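Local coordinates for interleukin-20 receptor subunit beta (Homo sapiens, PDB 6DF3), which pairs with IL20RA or IL22RA1 in receptors for the cytokines IL20 and IL24, the pair with IL20RA also recognising IL19, at residues L1-V9 and R80-S91; M161-E172 and S182-V190. The protein carries 1 engineered substitution. All blocks are in the same frame, centred on the assembly; numbering follows the deposited sequence.

In the fold
The two contacts lie in different fibronectin type III domains of the extracellular part, with centres about 50 Å apart and nearest atoms about 18 Å apart, on opposite sides of the chain's centre. Both involve the hairpin that ends its domain's four-stranded sheet: 74-83 with 86-98 in contact 1, 167-175 with 180-189 in contact 2. Contact 1 is a surface contact in which the proline-rich N-terminus lies against that hairpin through methyl groups and one side-chain-to-backbone bond. Contact 2, partly buried, is the hairpin's own pairing: antiparallel backbone bonds, a disulfide and a phenylalanine ring held between a lysine and a glutamate.

Contact 1. Residues L1-V9 and R80-S91; sequences LPAPQNLSV and RATLGSQTSAWS
P4 and R80 meet ring against backbone, the proline CG lying 4.1 Å from R80 CA. Next along the strand, A81 is met by L1, whose CD1 is 3.8 Å from A81 CB. The other branch of the same leucine, CD2, touches L83 CD1 at 3.9 Å, the two side chains crossing at about a right angle. After the turn, Q86 brings its amide up beside the amino-terminal N of L1. S88 then holds the middle: its CB packs against L1 O and P2 O, while its OG, turned between the backbone N and carbonyl carbon (chi1 62°), accepts a nearly straight bond from A81 N (2.8 Å, 176°) and donates to A89 O. With an alanine here the hydroxyl is gone, and A81 N would probably be left without its acceptor and the hairpin weakened beneath the N-terminus. A89 O faces the methyl of A3. Finally S91 OG donates to P4 O; the modelled 2.3 Å is too short to trust in detail. L7 CD2 lies 3.4 Å from S91 O. This is an edge of the first fibronectin type III domain, its N-terminal segment running along the hairpin 74-83/86-98 before entering strand 8-12.

Contact 2. Residues M161-E172 and S182-V190; sequences MEPGAAYCVKAE and SAFSQTECV. Unlike the reference sequence in segment 161-172: E172 (reference Gln).
K170 and E172 hold the ring of F184 between them, one over each face. The lysine's CG sits between its backbone N and carbonyl carbon (chi1 58°), and the fully extended chain beyond it lies across the ring: CE is 3.6 Å from the F184 centroid, and NZ, at 3.9 Å and 11° off the normal, makes a cation-pi contact. E172, a glutamine in the reference sequence, covers the other face with CB 4.0 Å from the F184 centroid; its extended chain stacks the carboxylate 19° from the ring plane. S185 turns OG back to accept A171 N at 3.2 Å, while S185 N donates to A171 O, so side chain and backbone together join the strands where regular pairing has lapsed. Farther on, T187 CG2 packs 3.7 Å from C168 CB. V169 and E188 form a hydrogen-bonded antiparallel pair; the adjoining non-hydrogen-bonded pair, C168 and C189, is joined by SG to SG at 2.1 Å, a cross-strand disulfide. Beyond it, V190 N donates to Y167 O, and V190 CG2 meets M161 SD at 4.2 Å. In the second fibronectin type III domain, strand 167-175 also bonds to strand 130-137 on its other side, while V169 and A171 turn inward to pack against strands 109-114 and 117-122 of the facing layer.

Contact 1. Residues L1-V9 and R80-S91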
# COMPACT_ATOMS: atom_id res chain seq x y z
N LEU C 1 -2.96 -28.60 33.49
CA LEU C 1 -2.13 -27.38 33.16
C LEU C 1 -2.81 -26.09 33.59
O LEU C 1 -3.85 -25.75 33.07
CB LEU C 1 -1.79 -27.28 31.66
CG LEU C 1 -0.41 -27.70 31.11
CD1 LEU C 1 -0.14 -26.98 29.79
CD2 LEU C 1 0.79 -27.49 32.04
N PRO C 2 -2.22 -25.38 34.57
CA PRO C 2 -2.56 -23.96 34.83
C PRO C 2 -2.58 -23.09 33.57
O PRO C 2 -1.68 -23.23 32.74
CB PRO C 2 -1.38 -23.51 35.73
CG PRO C 2 -1.00 -24.77 36.50
CD PRO C 2 -1.49 -25.97 35.71
N ALA C 3 -3.54 -22.19 33.42
CA ALA C 3 -3.45 -21.20 32.31
C ALA C 3 -2.39 -20.15 32.62
O ALA C 3 -2.09 -19.89 33.79
CB ALA C 3 -4.76 -20.54 32.05
N PRO C 4 -1.78 -19.56 31.58
CA PRO C 4 -0.83 -18.46 31.83
C PRO C 4 -1.54 -17.23 32.40
O PRO C 4 -2.69 -17.01 32.06
CB PRO C 4 -0.27 -18.13 30.42
CG PRO C 4 -0.95 -19.07 29.46
CD PRO C 4 -2.05 -19.79 30.15
N GLN C 5 -0.85 -16.46 33.25
CA GLN C 5 -1.40 -15.35 34.00
C GLN C 5 -0.55 -14.12 33.70
O GLN C 5 0.49 -14.24 33.06
CB GLN C 5 -1.39 -15.67 35.50
CG GLN C 5 -2.32 -16.82 35.96
CD GLN C 5 -3.80 -16.61 35.57
OE1 GLN C 5 -4.29 -15.48 35.56
NE2 GLN C 5 -4.51 -17.69 35.21
N ASN C 6 -1.03 -12.96 34.15
CA ASN C 6 -0.31 -11.69 34.06
C ASN C 6 -0.02 -11.32 32.58
O ASN C 6 1.09 -11.06 32.18
CB ASN C 6 0.94 -11.73 34.96
CG ASN C 6 0.61 -12.25 36.39
OD1 ASN C 6 0.83 -13.43 36.78
ND2 ASN C 6 0.02 -11.35 37.18
N LEU C 7 -1.05 -11.34 31.76
CA LEU C 7 -0.92 -10.99 30.37
C LEU C 7 -0.84 -9.51 30.24
O LEU C 7 -1.68 -8.79 30.84
CB LEU C 7 -2.13 -11.41 29.57
CG LEU C 7 -2.04 -12.84 29.06
CD1 LEU C 7 -1.97 -13.83 30.19
CD2 LEU C 7 -3.21 -13.13 28.17
N SER C 8 0.13 -9.05 29.45
CA SER C 8 0.22 -7.65 29.07
C SER C 8 0.87 -7.48 27.67
O SER C 8 1.51 -8.38 27.17
CB SER C 8 0.95 -6.85 30.19
OG SER C 8 2.36 -7.03 30.10
N VAL C 9 0.67 -6.32 27.05
CA VAL C 9 1.35 -5.96 25.82
C VAL C 9 2.35 -4.83 26.09
O VAL C 9 1.94 -3.78 26.51
CB VAL C 9 0.35 -5.54 24.71
CG1 VAL C 9 1.09 -5.19 23.42
CG2 VAL C 9 -0.65 -6.66 24.40
N ARG C 80 -2.72 -19.72 25.47
CA ARG C 80 -2.84 -20.92 26.30
C ARG C 80 -1.56 -21.72 26.24
O ARG C 80 -0.72 -21.50 25.38
CB ARG C 80 -4.03 -21.77 25.85
CG ARG C 80 -3.82 -22.57 24.56
CD ARG C 80 -5.02 -23.44 24.21
NE ARG C 80 -4.89 -23.90 22.83
CZ ARG C 80 -5.80 -24.60 22.16
NH1 ARG C 80 -6.94 -24.98 22.73
NH2 ARG C 80 -5.57 -24.92 20.88
N ALA C 81 -1.45 -22.66 27.17
CA ALA C 81 -0.27 -23.47 27.26
C ALA C 81 -0.63 -24.89 26.89
O ALA C 81 -1.73 -25.33 27.14
CB ALA C 81 0.25 -23.42 28.67
N THR C 82 0.34 -25.56 26.25
CA THR C 82 0.27 -26.99 25.89
C THR C 82 1.50 -27.77 26.40
O THR C 82 2.62 -27.24 26.52
CB THR C 82 0.18 -27.25 24.35
OG1 THR C 82 0.99 -26.32 23.62
CG2 THR C 82 -1.26 -27.12 23.86
N LEU C 83 1.22 -29.04 26.65
CA LEU C 83 2.17 -30.01 27.20
C LEU C 83 1.60 -31.40 26.82
O LEU C 83 1.16 -32.18 27.68
CB LEU C 83 2.30 -29.82 28.72
CG LEU C 83 3.60 -30.26 29.40
CD1 LEU C 83 3.67 -29.81 30.85
CD2 LEU C 83 3.75 -31.75 29.32
N GLY C 84 1.56 -31.65 25.51
CA GLY C 84 1.00 -32.90 24.96
C GLY C 84 -0.51 -32.90 24.76
O GLY C 84 -1.02 -32.17 23.92
N SER C 85 -1.22 -33.77 25.50
CA SER C 85 -2.70 -33.75 25.52
C SER C 85 -3.21 -32.54 26.31
O SER C 85 -4.09 -31.77 25.84
CB SER C 85 -3.29 -35.07 26.07
OG SER C 85 -2.43 -35.76 26.95
N GLN C 86 -2.64 -32.36 27.50
CA GLN C 86 -3.03 -31.25 28.36
C GLN C 86 -2.80 -29.88 27.64
O GLN C 86 -1.67 -29.50 27.36
CB GLN C 86 -2.38 -31.37 29.76
CG GLN C 86 -3.22 -32.19 30.76
CD GLN C 86 -2.69 -32.10 32.18
OE1 GLN C 86 -1.51 -31.82 32.40
NE2 GLN C 86 -3.55 -32.34 33.16
N THR C 87 -3.90 -29.24 27.25
CA THR C 87 -3.97 -27.81 27.01
C THR C 87 -4.56 -27.17 28.26
O THR C 87 -5.49 -27.71 28.86
CB THR C 87 -4.98 -27.44 25.90
OG1 THR C 87 -5.94 -28.49 25.76
CG2 THR C 87 -4.32 -27.25 24.59
N SER C 88 -4.06 -25.99 28.63
CA SER C 88 -4.72 -25.16 29.64
C SER C 88 -6.01 -24.53 29.08
O SER C 88 -6.31 -24.66 27.91
CB SER C 88 -3.79 -24.04 30.07
OG SER C 88 -3.48 -23.18 28.96
N ALA C 89 -6.76 -23.83 29.91
CA ALA C 89 -7.86 -23.04 29.44
C ALA C 89 -7.24 -21.78 28.76
O ALA C 89 -6.03 -21.54 28.85
CB ALA C 89 -8.76 -22.69 30.61
N TRP C 90 -8.04 -21.00 28.02
CA TRP C 90 -7.52 -19.76 27.41
C TRP C 90 -7.45 -18.66 28.46
O TRP C 90 -8.35 -18.56 29.27
CB TRP C 90 -8.41 -19.27 26.28
CG TRP C 90 -8.36 -20.09 25.04
CD1 TRP C 90 -9.32 -20.98 24.62
CD2 TRP C 90 -7.31 -20.11 24.04
NE1 TRP C 90 -8.93 -21.54 23.44
CE2 TRP C 90 -7.72 -21.00 23.04
CE3 TRP C 90 -6.08 -19.45 23.90
CZ2 TRP C 90 -6.94 -21.29 21.92
CZ3 TRP C 90 -5.29 -19.73 22.78
CH2 TRP C 90 -5.72 -20.67 21.82
N SER C 91 -6.41 -17.83 28.40
CA SER C 91 -6.33 -16.62 29.22
C SER C 91 -6.46 -15.39 28.28
O SER C 91 -5.69 -15.29 27.31
CB SER C 91 -4.97 -16.47 29.91
OG SER C 91 -4.80 -17.18 31.08

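Contact 2. Residues M161-E172 and S182-V190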
# COMPACT_ATOMS: atom_id res chain seq x y z
N MET C 161 26.72 24.48 5.00
CA MET C 161 26.83 25.43 6.08
C MET C 161 27.62 26.62 5.60
O MET C 161 28.34 26.51 4.63
CB MET C 161 27.53 24.77 7.26
CG MET C 161 26.76 23.55 7.78
SD MET C 161 27.36 22.92 9.36
CE MET C 161 29.05 22.48 8.90
N GLU C 162 27.44 27.75 6.28
CA GLU C 162 28.25 28.94 6.04
C GLU C 162 29.18 29.21 7.23
O GLU C 162 28.84 28.88 8.39
CB GLU C 162 27.36 30.16 5.78
CG GLU C 162 26.47 30.03 4.55
CD GLU C 162 27.26 29.80 3.28
OE1 GLU C 162 28.14 30.64 2.96
OE2 GLU C 162 27.00 28.77 2.61
N PRO C 163 30.35 29.83 6.97
CA PRO C 163 31.29 30.11 8.06
C PRO C 163 30.68 31.00 9.16
O PRO C 163 29.69 31.74 8.87
CB PRO C 163 32.47 30.83 7.36
CG PRO C 163 31.92 31.33 6.07
CD PRO C 163 30.80 30.40 5.68
N GLY C 164 31.20 30.86 10.40
CA GLY C 164 30.89 31.78 11.50
C GLY C 164 30.22 31.20 12.72
O GLY C 164 30.77 31.27 13.82
N ALA C 165 29.02 30.65 12.53
CA ALA C 165 28.15 30.18 13.62
C ALA C 165 27.90 28.68 13.55
O ALA C 165 27.84 28.10 12.46
CB ALA C 165 26.82 30.91 13.58
N ALA C 166 27.74 28.05 14.71
CA ALA C 166 27.38 26.62 14.80
C ALA C 166 25.97 26.39 14.26
O ALA C 166 25.11 27.29 14.33
CB ALA C 166 27.47 26.14 16.23
N TYR C 167 25.73 25.18 13.73
CA TYR C 167 24.43 24.77 13.22
C TYR C 167 23.92 23.68 14.13
O TYR C 167 24.68 22.78 14.49
CB TYR C 167 24.55 24.23 11.79
CG TYR C 167 24.56 25.28 10.67
CD1 TYR C 167 25.65 26.13 10.47
CD2 TYR C 167 23.47 25.39 9.77
CE1 TYR C 167 25.67 27.07 9.44
CE2 TYR C 167 23.47 26.30 8.73
CZ TYR C 167 24.56 27.15 8.56
OH TYR C 167 24.55 28.06 7.53
N CYS C 168 22.64 23.76 14.52
CA CYS C 168 22.08 22.82 15.49
C CYS C 168 20.92 22.03 14.92
O CYS C 168 20.22 22.50 14.04
CB CYS C 168 21.68 23.55 16.78
SG CYS C 168 23.09 24.36 17.59
N VAL C 169 20.73 20.82 15.43
CA VAL C 169 19.77 19.85 14.85
C VAL C 169 19.10 18.91 15.89
O VAL C 169 19.76 18.41 16.79
CB VAL C 169 20.46 18.97 13.77
CG1 VAL C 169 20.92 19.80 12.58
CG2 VAL C 169 21.68 18.24 14.35
N LYS C 170 17.79 18.68 15.73
CA LYS C 170 17.08 17.69 16.50
C LYS C 170 16.08 17.00 15.53
O LYS C 170 15.70 17.59 14.50
CB LYS C 170 16.32 18.33 17.67
CG LYS C 170 15.34 19.39 17.22
CD LYS C 170 14.55 20.02 18.34
CE LYS C 170 13.52 21.00 17.80
NZ LYS C 170 12.67 21.57 18.87
N ALA C 171 15.63 15.80 15.91
CA ALA C 171 14.79 14.95 15.07
C ALA C 171 13.68 14.26 15.87
O ALA C 171 13.85 13.88 17.03
CB ALA C 171 15.63 13.91 14.35
N GLU C 172 12.58 14.04 15.18
CA GLU C 172 11.31 13.62 15.74
C GLU C 172 10.79 12.55 14.77
O GLU C 172 11.20 12.52 13.61
CB GLU C 172 10.44 14.87 15.63
CG GLU C 172 9.18 14.94 16.42
CD GLU C 172 8.24 16.06 15.94
OE1 GLU C 172 7.33 16.43 16.73
OE2 GLU C 172 8.36 16.57 14.81
N SER C 182 6.52 11.50 17.97
CA SER C 182 7.38 11.46 19.16
C SER C 182 7.86 12.85 19.65
O SER C 182 7.73 13.87 18.97
CB SER C 182 8.63 10.59 18.94
OG SER C 182 9.68 11.27 18.26
N ALA C 183 8.44 12.87 20.84
CA ALA C 183 9.20 14.01 21.36
C ALA C 183 10.40 14.20 20.45
O ALA C 183 10.82 13.26 19.78
CB ALA C 183 9.68 13.74 22.80
N PHE C 184 10.97 15.41 20.44
CA PHE C 184 12.25 15.64 19.76
C PHE C 184 13.39 14.92 20.50
O PHE C 184 13.31 14.71 21.70
CB PHE C 184 12.55 17.13 19.63
CG PHE C 184 11.78 17.78 18.52
CD1 PHE C 184 12.28 17.78 17.20
CD2 PHE C 184 10.52 18.33 18.76
CE1 PHE C 184 11.56 18.35 16.15
CE2 PHE C 184 9.80 18.91 17.71
CZ PHE C 184 10.32 18.93 16.41
N SER C 185 14.42 14.52 19.76
CA SER C 185 15.64 14.00 20.38
C SER C 185 16.44 15.17 20.98
O SER C 185 16.10 16.35 20.77
CB SER C 185 16.52 13.31 19.33
OG SER C 185 16.98 14.28 18.38
N GLN C 186 17.53 14.85 21.68
CA GLN C 186 18.46 15.87 22.16
C GLN C 186 19.00 16.70 20.97
O GLN C 186 19.35 16.14 19.93
CB GLN C 186 19.64 15.22 22.90
CG GLN C 186 19.40 14.94 24.38
CD GLN C 186 20.04 15.96 25.32
OE1 GLN C 186 20.85 16.81 24.90
NE2 GLN C 186 19.70 15.88 26.61
N THR C 187 19.06 18.03 21.13
CA THR C 187 19.70 18.88 20.13
C THR C 187 21.19 18.58 20.11
O THR C 187 21.83 18.46 21.15
CB THR C 187 19.48 20.38 20.37
OG1 THR C 187 18.09 20.67 20.26
CG2 THR C 187 20.22 21.24 19.32
N GLU C 188 21.74 18.43 18.91
CA GLU C 188 23.18 18.38 18.74
C GLU C 188 23.66 19.56 17.87
O GLU C 188 22.95 20.06 17.02
CB GLU C 188 23.55 17.03 18.15
CG GLU C 188 25.05 16.75 18.12
CD GLU C 188 25.34 15.25 18.16
OE1 GLU C 188 24.42 14.45 17.95
OE2 GLU C 188 26.51 14.88 18.42
N CYS C 189 24.87 20.01 18.14
CA CYS C 189 25.39 21.22 17.48
C CYS C 189 26.76 20.94 16.94
O CYS C 189 27.57 20.31 17.60
CB CYS C 189 25.43 22.45 18.42
SG CYS C 189 23.80 23.05 19.01
N VAL C 190 27.01 21.38 15.71
CA VAL C 190 28.37 21.45 15.18
C VAL C 190 28.56 22.83 14.59
O VAL C 190 29.64 23.13 14.13
CB VAL C 190 28.68 20.32 14.15
CG1 VAL C 190 28.21 18.96 14.66
CG2 VAL C 190 28.05 20.60 12.78